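Local coordinates for protein Niban 2 (Homo sapiens, PDB 7CTP), which may suppress apoptosis and may promote melanoma cell invasion, and is a myristoylated Niban-family protein with a PH domain, here without its C-terminal region, at residues T25-F30 against D210-Y215; D33-A38 against K202-A207. All blocks are in the same frame, centred on the assembly; numbering follows the deposited sequence.

Contact 1 (T25-F30 against D210-Y215); sequences TEFLQF and DAIRMY
Phe27 and Ala211 meet on the buried side of this helix pair, where the Phe27 ring reaches across to helix 204-218. Its CG lies anti to the backbone N (chi1 169°), and the ring's CE1 comes within 3.7 Å of Ala211 CB. The same CE1 lies 3.5 Å from Ile212 CD1, a methyl whose residue starts away from helix 10-48 and bends back. Leu236, Ile235 and Leu239 of helix 232-252 close this side over Phe27, Ile212 and Tyr215. The contact is helix-helix packing in the helical body of the protein: the two segments cross at 124° with their axes 8.9 Å apart. Small Ala211 lets the backbones come close, its CA 5.3 Å from Phe30 CA. Phe30 lies over the other helix, one face of its ring taking a CH-pi contact from Tyr215 CA, 4.0 Å from the ring centroid. Its CD1 touches Met214 CB at 3.7 Å, while CD2 lies at the edge of the Tyr215 ring. An alanine in place of Phe30 would probably open a gap against Met214 CB and leave Tyr215 CA without the ring face it packs on. Toward the more open side the packing turns polar. Glu26, partly exposed, crosses the Tyr215 side chain at about a right angle and meets its CE2 rim, CB lying in the ring plane and CD 3.6 Å from CE2. The polar ends look elsewhere: Glu26 OE2 forms a salt bridge with Lys219, and Tyr215 OH hydrogen-bonds to Glu243.

Contact 2 (D33-A38 against K202-A207); sequences DQYGVA and KVEGPA
Tyr35 and Ala207 bring their CA atoms to 5.0 Å, and one helical turn further on Ala38 lies nearly as close to Val203, the N-cap residue of helix 204-218. The contact is helix-helix packing in which helix 10-48 lies against the N-terminal turn of helix 204-218, with alanines at the closest points: Ala38 CB rests 3.8 Å from Ala207 CB and also faces Val203 O. That carbonyl accepts the first-turn bond from Ala207 N, so the Ala38 methyl sits against the opening turn of the helix. Beside the alanines, Tyr35 CG is anti to the backbone N (chi1 -163°), and the ring beyond it reaches Val203. Val203 CG1 stands over one face of this ring in a CH-pi contact, 4.0 Å from the centroid and displaced toward the rim at CZ, which it meets at 3.7 Å. Glu204 runs alongside the ring, pointing the same way, with its CG at the ring edge near the hydroxyl. The two polar tips then part to different residues of helix 260-337, Tyr35 OH bonding to Gln297 and Glu204 OE2 to Gln294. On the flank near Ala211, Gln34 sets its CB against Ala207 O, while its amide oxygen is held by Asn534. At the Lys202 end a single water joins the two backbones, donating to Ala38 O at 2.7 Å and to Lys202 O at 2.8 Å.

In the fold
From the N terminus the chain runs along helix 10-48, whose residues 25-30 and then 33-38 supply the first halves of both contacts. It then builds the antiparallel sheet and helix 176-194 of the PH region before returning as helix 204-218. Contact 2 closes the inner loop, pairing 33-38 with the start of that helix, and contact 1 closes the outer one, so the two nest without crossing. Their centres are 11 Å apart and Gln34 joins them, packing on Asp210, Ala211 and Met214. Together they fasten helix 10-48 to the first helix after helix 176-194, beside helices 232-252 and 260-337.

Contact 1 (T25-F30 against D210-Y215)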
loop_
_atom_site.group_PDB
_atom_site.type_symbol
_atom_site.label_atom_id
_atom_site.label_comp_id
_atom_site.label_asym_id
_atom_site.label_seq_id
_atom_site.Cartn_x
_atom_site.Cartn_y
_atom_site.Cartn_z
ATOM N N THR A 25 -20.168 8.158 -9.157
ATOM C CA THR A 25 -20.810 7.603 -10.351
ATOM C C THR A 25 -19.802 7.406 -11.475
ATOM O O THR A 25 -19.750 6.340 -12.102
ATOM C CB THR A 25 -21.954 8.509 -10.813
ATOM O OG1 THR A 25 -23.010 8.479 -9.844
ATOM C CG2 THR A 25 -22.498 8.063 -12.179
ATOM N N GLU A 26 -18.984 8.427 -11.741
ATOM C CA GLU A 26 -17.996 8.310 -12.807
ATOM C C GLU A 26 -16.967 7.233 -12.488
ATOM O O GLU A 26 -16.628 6.413 -13.353
ATOM C CB GLU A 26 -17.313 9.653 -13.070
ATOM C CG GLU A 26 -16.535 9.655 -14.395
ATOM C CD GLU A 26 -15.734 10.925 -14.632
ATOM O OE1 GLU A 26 -14.814 10.884 -15.485
ATOM O OE2 GLU A 26 -16.020 11.949 -13.971
ATOM N N PHE A 27 -16.467 7.205 -11.243
ATOM C CA PHE A 27 -15.539 6.145 -10.864
ATOM C C PHE A 27 -16.159 4.764 -11.048
ATOM O O PHE A 27 -15.505 3.832 -11.532
ATOM C CB PHE A 27 -15.082 6.275 -9.408
ATOM C CG PHE A 27 -14.345 5.038 -8.943
ATOM C CD1 PHE A 27 -13.024 4.846 -9.313
ATOM C CD2 PHE A 27 -15.004 4.021 -8.259
ATOM C CE1 PHE A 27 -12.350 3.693 -8.944
ATOM C CE2 PHE A 27 -14.338 2.860 -7.892
ATOM C CZ PHE A 27 -13.011 2.694 -8.240
ATOM N N LEU A 28 -17.398 4.590 -10.591
ATOM C CA LEU A 28 -17.980 3.252 -10.608
ATOM C C LEU A 28 -18.222 2.757 -12.032
ATOM O O LEU A 28 -18.242 1.543 -12.264
ATOM C CB LEU A 28 -19.271 3.249 -9.787
ATOM C CG LEU A 28 -18.951 3.425 -8.291
ATOM C CD1 LEU A 28 -20.227 3.768 -7.487
ATOM C CD2 LEU A 28 -18.242 2.202 -7.731
ATOM N N GLN A 29 -18.402 3.671 -12.991
ATOM C CA GLN A 29 -18.454 3.264 -14.397
ATOM C C GLN A 29 -17.116 2.691 -14.848
ATOM O O GLN A 29 -17.073 1.651 -15.515
ATOM C CB GLN A 29 -18.861 4.442 -15.285
ATOM C CG GLN A 29 -20.260 4.974 -15.014
ATOM C CD GLN A 29 -20.586 6.219 -15.827
ATOM O OE1 GLN A 29 -19.813 7.184 -15.862
ATOM N NE2 GLN A 29 -21.736 6.204 -16.488
ATOM N N PHE A 30 -16.008 3.341 -14.478
ATOM C CA PHE A 30 -14.692 2.753 -14.739
ATOM C C PHE A 30 -14.543 1.400 -14.053
ATOM O O PHE A 30 -13.970 0.460 -14.623
ATOM C CB PHE A 30 -13.575 3.693 -14.267
ATOM C CG PHE A 30 -13.324 4.860 -15.184
ATOM C CD1 PHE A 30 -12.619 4.691 -16.367
ATOM C CD2 PHE A 30 -13.762 6.131 -14.844
ATOM C CE1 PHE A 30 -12.377 5.777 -17.208
ATOM C CE2 PHE A 30 -13.522 7.220 -15.685
ATOM C CZ PHE A 30 -12.830 7.036 -16.865
ATOM N N ASP A 210 -6.868 -0.601 -11.024
ATOM C CA ASP A 210 -6.877 -0.153 -12.413
ATOM C C ASP A 210 -7.972 0.877 -12.655
ATOM O O ASP A 210 -7.763 1.842 -13.395
ATOM C CB ASP A 210 -7.043 -1.338 -13.369
ATOM C CG ASP A 210 -5.779 -2.177 -13.495
ATOM O OD1 ASP A 210 -4.669 -1.619 -13.355
ATOM O OD2 ASP A 210 -5.902 -3.400 -13.727
ATOM N N ALA A 211 -9.149 0.701 -12.047
ATOM C CA ALA A 211 -10.202 1.693 -12.230
ATOM C C ALA A 211 -9.794 3.037 -11.640
ATOM O O ALA A 211 -10.120 4.092 -12.199
ATOM C CB ALA A 211 -11.514 1.215 -11.604
ATOM N N ILE A 212 -9.106 3.013 -10.492
ATOM C CA ILE A 212 -8.628 4.253 -9.885
ATOM C C ILE A 212 -7.683 4.956 -10.840
ATOM O O ILE A 212 -7.773 6.170 -11.058
ATOM C CB ILE A 212 -7.944 3.968 -8.535
ATOM C CG1 ILE A 212 -8.987 3.650 -7.453
ATOM C CG2 ILE A 212 -7.071 5.163 -8.118
ATOM C CD1 ILE A 212 -9.715 4.896 -6.908
ATOM N N ARG A 213 -6.756 4.192 -11.426
ATOM C CA ARG A 213 -5.775 4.786 -12.323
ATOM C C ARG A 213 -6.446 5.350 -13.569
ATOM O O ARG A 213 -6.113 6.458 -14.011
ATOM C CB ARG A 213 -4.711 3.756 -12.702
ATOM C CG ARG A 213 -3.637 4.316 -13.641
ATOM C CD ARG A 213 -2.568 3.278 -13.966
ATOM N NE ARG A 213 -3.145 1.992 -14.359
ATOM C CZ ARG A 213 -3.675 1.725 -15.549
ATOM N NH1 ARG A 213 -3.713 2.656 -16.491
ATOM N NH2 ARG A 213 -4.165 0.516 -15.795
ATOM N N MET A 214 -7.415 4.615 -14.136
ATOM C CA MET A 214 -8.086 5.090 -15.346
ATOM C C MET A 214 -8.923 6.327 -15.081
ATOM O O MET A 214 -9.002 7.218 -15.936
ATOM C CB MET A 214 -8.972 4.003 -15.966
ATOM C CG MET A 214 -8.328 2.663 -16.215
ATOM S SD MET A 214 -7.104 2.688 -17.529
ATOM C CE MET A 214 -7.566 4.131 -18.468
ATOM N N TYR A 215 -9.592 6.379 -13.928
ATOM C CA TYR A 215 -10.312 7.590 -13.558
ATOM C C TYR A 215 -9.361 8.776 -13.448
ATOM O O TYR A 215 -9.624 9.852 -14.000
ATOM C CB TYR A 215 -11.078 7.392 -12.245
ATOM C CG TYR A 215 -11.787 8.659 -11.790
ATOM C CD1 TYR A 215 -11.117 9.633 -11.054
ATOM C CD2 TYR A 215 -13.107 8.902 -12.138
ATOM C CE1 TYR A 215 -11.738 10.796 -10.667
ATOM C CE2 TYR A 215 -13.744 10.078 -11.740
ATOM C CZ TYR A 215 -13.050 11.017 -11.017
ATOM O OH TYR A 215 -13.674 12.190 -10.621
#

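Contact 2 (D33-A38 against K202-A207)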
loop_
_atom_site.group_PDB
_atom_site.type_symbol
_atom_site.label_atom_id
_atom_site.label_comp_id
_atom_site.label_asym_id
_atom_site.label_seq_id
_atom_site.Cartn_x
_atom_site.Cartn_y
_atom_site.Cartn_z
ATOM N N ASP A 33 -16.577 -1.370 -15.766
ATOM C CA ASP A 33 -15.893 -1.703 -17.015
ATOM C C ASP A 33 -14.651 -2.546 -16.751
ATOM O O ASP A 33 -14.404 -3.537 -17.451
ATOM C CB ASP A 33 -15.520 -0.430 -17.775
ATOM C CG ASP A 33 -16.685 0.173 -18.538
ATOM O OD1 ASP A 33 -17.740 -0.490 -18.658
ATOM O OD2 ASP A 33 -16.546 1.320 -19.013
ATOM N N GLN A 34 -13.867 -2.180 -15.729
ATOM C CA GLN A 34 -12.630 -2.905 -15.440
ATOM C C GLN A 34 -12.898 -4.308 -14.911
ATOM O O GLN A 34 -12.062 -5.195 -15.088
ATOM C CB GLN A 34 -11.776 -2.150 -14.414
ATOM C CG GLN A 34 -10.990 -0.951 -14.950
ATOM C CD GLN A 34 -10.139 -1.273 -16.178
ATOM O OE1 GLN A 34 -9.314 -2.184 -16.153
ATOM N NE2 GLN A 34 -10.353 -0.524 -17.258
ATOM N N TYR A 35 -14.032 -4.521 -14.238
ATOM C CA TYR A 35 -14.211 -5.754 -13.478
ATOM C C TYR A 35 -14.116 -6.980 -14.378
ATOM O O TYR A 35 -13.402 -7.943 -14.066
ATOM C CB TYR A 35 -15.547 -5.746 -12.742
ATOM C CG TYR A 35 -15.588 -6.788 -11.646
ATOM C CD1 TYR A 35 -15.098 -6.510 -10.378
ATOM C CD2 TYR A 35 -16.070 -8.068 -11.899
ATOM C CE1 TYR A 35 -15.118 -7.468 -9.375
ATOM C CE2 TYR A 35 -16.085 -9.031 -10.912
ATOM C CZ TYR A 35 -15.617 -8.723 -9.653
ATOM O OH TYR A 35 -15.638 -9.684 -8.667
ATOM N N GLY A 36 -14.815 -6.959 -15.513
ATOM C CA GLY A 36 -14.792 -8.120 -16.384
ATOM C C GLY A 36 -13.448 -8.339 -17.053
ATOM O O GLY A 36 -13.100 -9.473 -17.400
ATOM N N VAL A 37 -12.690 -7.264 -17.261
ATOM C CA VAL A 37 -11.351 -7.398 -17.824
ATOM C C VAL A 37 -10.433 -8.076 -16.816
ATOM O O VAL A 37 -9.687 -9.003 -17.149
ATOM C CB VAL A 37 -10.804 -6.020 -18.250
ATOM C CG1 VAL A 37 -9.336 -6.133 -18.693
ATOM C CG2 VAL A 37 -11.666 -5.392 -19.354
ATOM N N ALA A 38 -10.488 -7.628 -15.557
ATOM C CA ALA A 38 -9.707 -8.265 -14.504
ATOM C C ALA A 38 -10.080 -9.732 -14.350
ATOM O O ALA A 38 -9.206 -10.583 -14.123
ATOM C CB ALA A 38 -9.905 -7.527 -13.180
ATOM N N LYS A 202 -7.319 -11.824 -6.789
ATOM C CA LYS A 202 -7.285 -12.203 -8.195
ATOM C C LYS A 202 -8.020 -11.201 -9.066
ATOM O O LYS A 202 -7.563 -10.883 -10.165
ATOM C CB LYS A 202 -7.884 -13.599 -8.383
ATOM C CG LYS A 202 -7.216 -14.671 -7.538
ATOM C CD LYS A 202 -7.791 -16.046 -7.831
ATOM C CE LYS A 202 -6.763 -17.142 -7.556
ATOM N NZ LYS A 202 -5.881 -17.426 -8.733
ATOM N N VAL A 203 -9.161 -10.700 -8.600
ATOM C CA VAL A 203 -10.050 -9.955 -9.484
ATOM C C VAL A 203 -10.388 -8.596 -8.890
ATOM O O VAL A 203 -10.192 -7.566 -9.542
ATOM C CB VAL A 203 -11.332 -10.752 -9.771
ATOM C CG1 VAL A 203 -12.264 -9.966 -10.685
ATOM C CG2 VAL A 203 -10.971 -12.098 -10.398
ATOM N N GLU A 204 -10.908 -8.589 -7.654
ATOM C CA GLU A 204 -11.390 -7.345 -7.050
ATOM C C GLU A 204 -10.276 -6.314 -6.918
ATOM O O GLU A 204 -10.474 -5.126 -7.207
ATOM C CB GLU A 204 -12.009 -7.635 -5.686
ATOM C CG GLU A 204 -13.369 -8.306 -5.754
ATOM C CD GLU A 204 -13.936 -8.593 -4.375
ATOM O OE1 GLU A 204 -13.517 -7.927 -3.399
ATOM O OE2 GLU A 204 -14.799 -9.488 -4.273
ATOM N N GLY A 205 -9.107 -6.743 -6.447
ATOM C CA GLY A 205 -7.978 -5.857 -6.265
ATOM C C GLY A 205 -7.536 -5.162 -7.537
ATOM O O GLY A 205 -7.529 -3.929 -7.621
ATOM N N PRO A 206 -7.144 -5.943 -8.554
ATOM C CA PRO A 206 -6.746 -5.324 -9.830
ATOM C C PRO A 206 -7.839 -4.493 -10.482
ATOM O O PRO A 206 -7.542 -3.451 -11.071
ATOM C CB PRO A 206 -6.367 -6.536 -10.701
ATOM C CG PRO A 206 -5.965 -7.581 -9.723
ATOM C CD PRO A 206 -6.866 -7.392 -8.533
ATOM N N ALA A 207 -9.099 -4.931 -10.412
ATOM C CA ALA A 207 -10.176 -4.135 -10.997
ATOM C C ALA A 207 -10.259 -2.781 -10.309
ATOM O O ALA A 207 -10.402 -1.744 -10.962
ATOM C CB ALA A 207 -11.508 -4.873 -10.899
HETATM O O HOH W 1 -7.018 -9.826 -12.738
#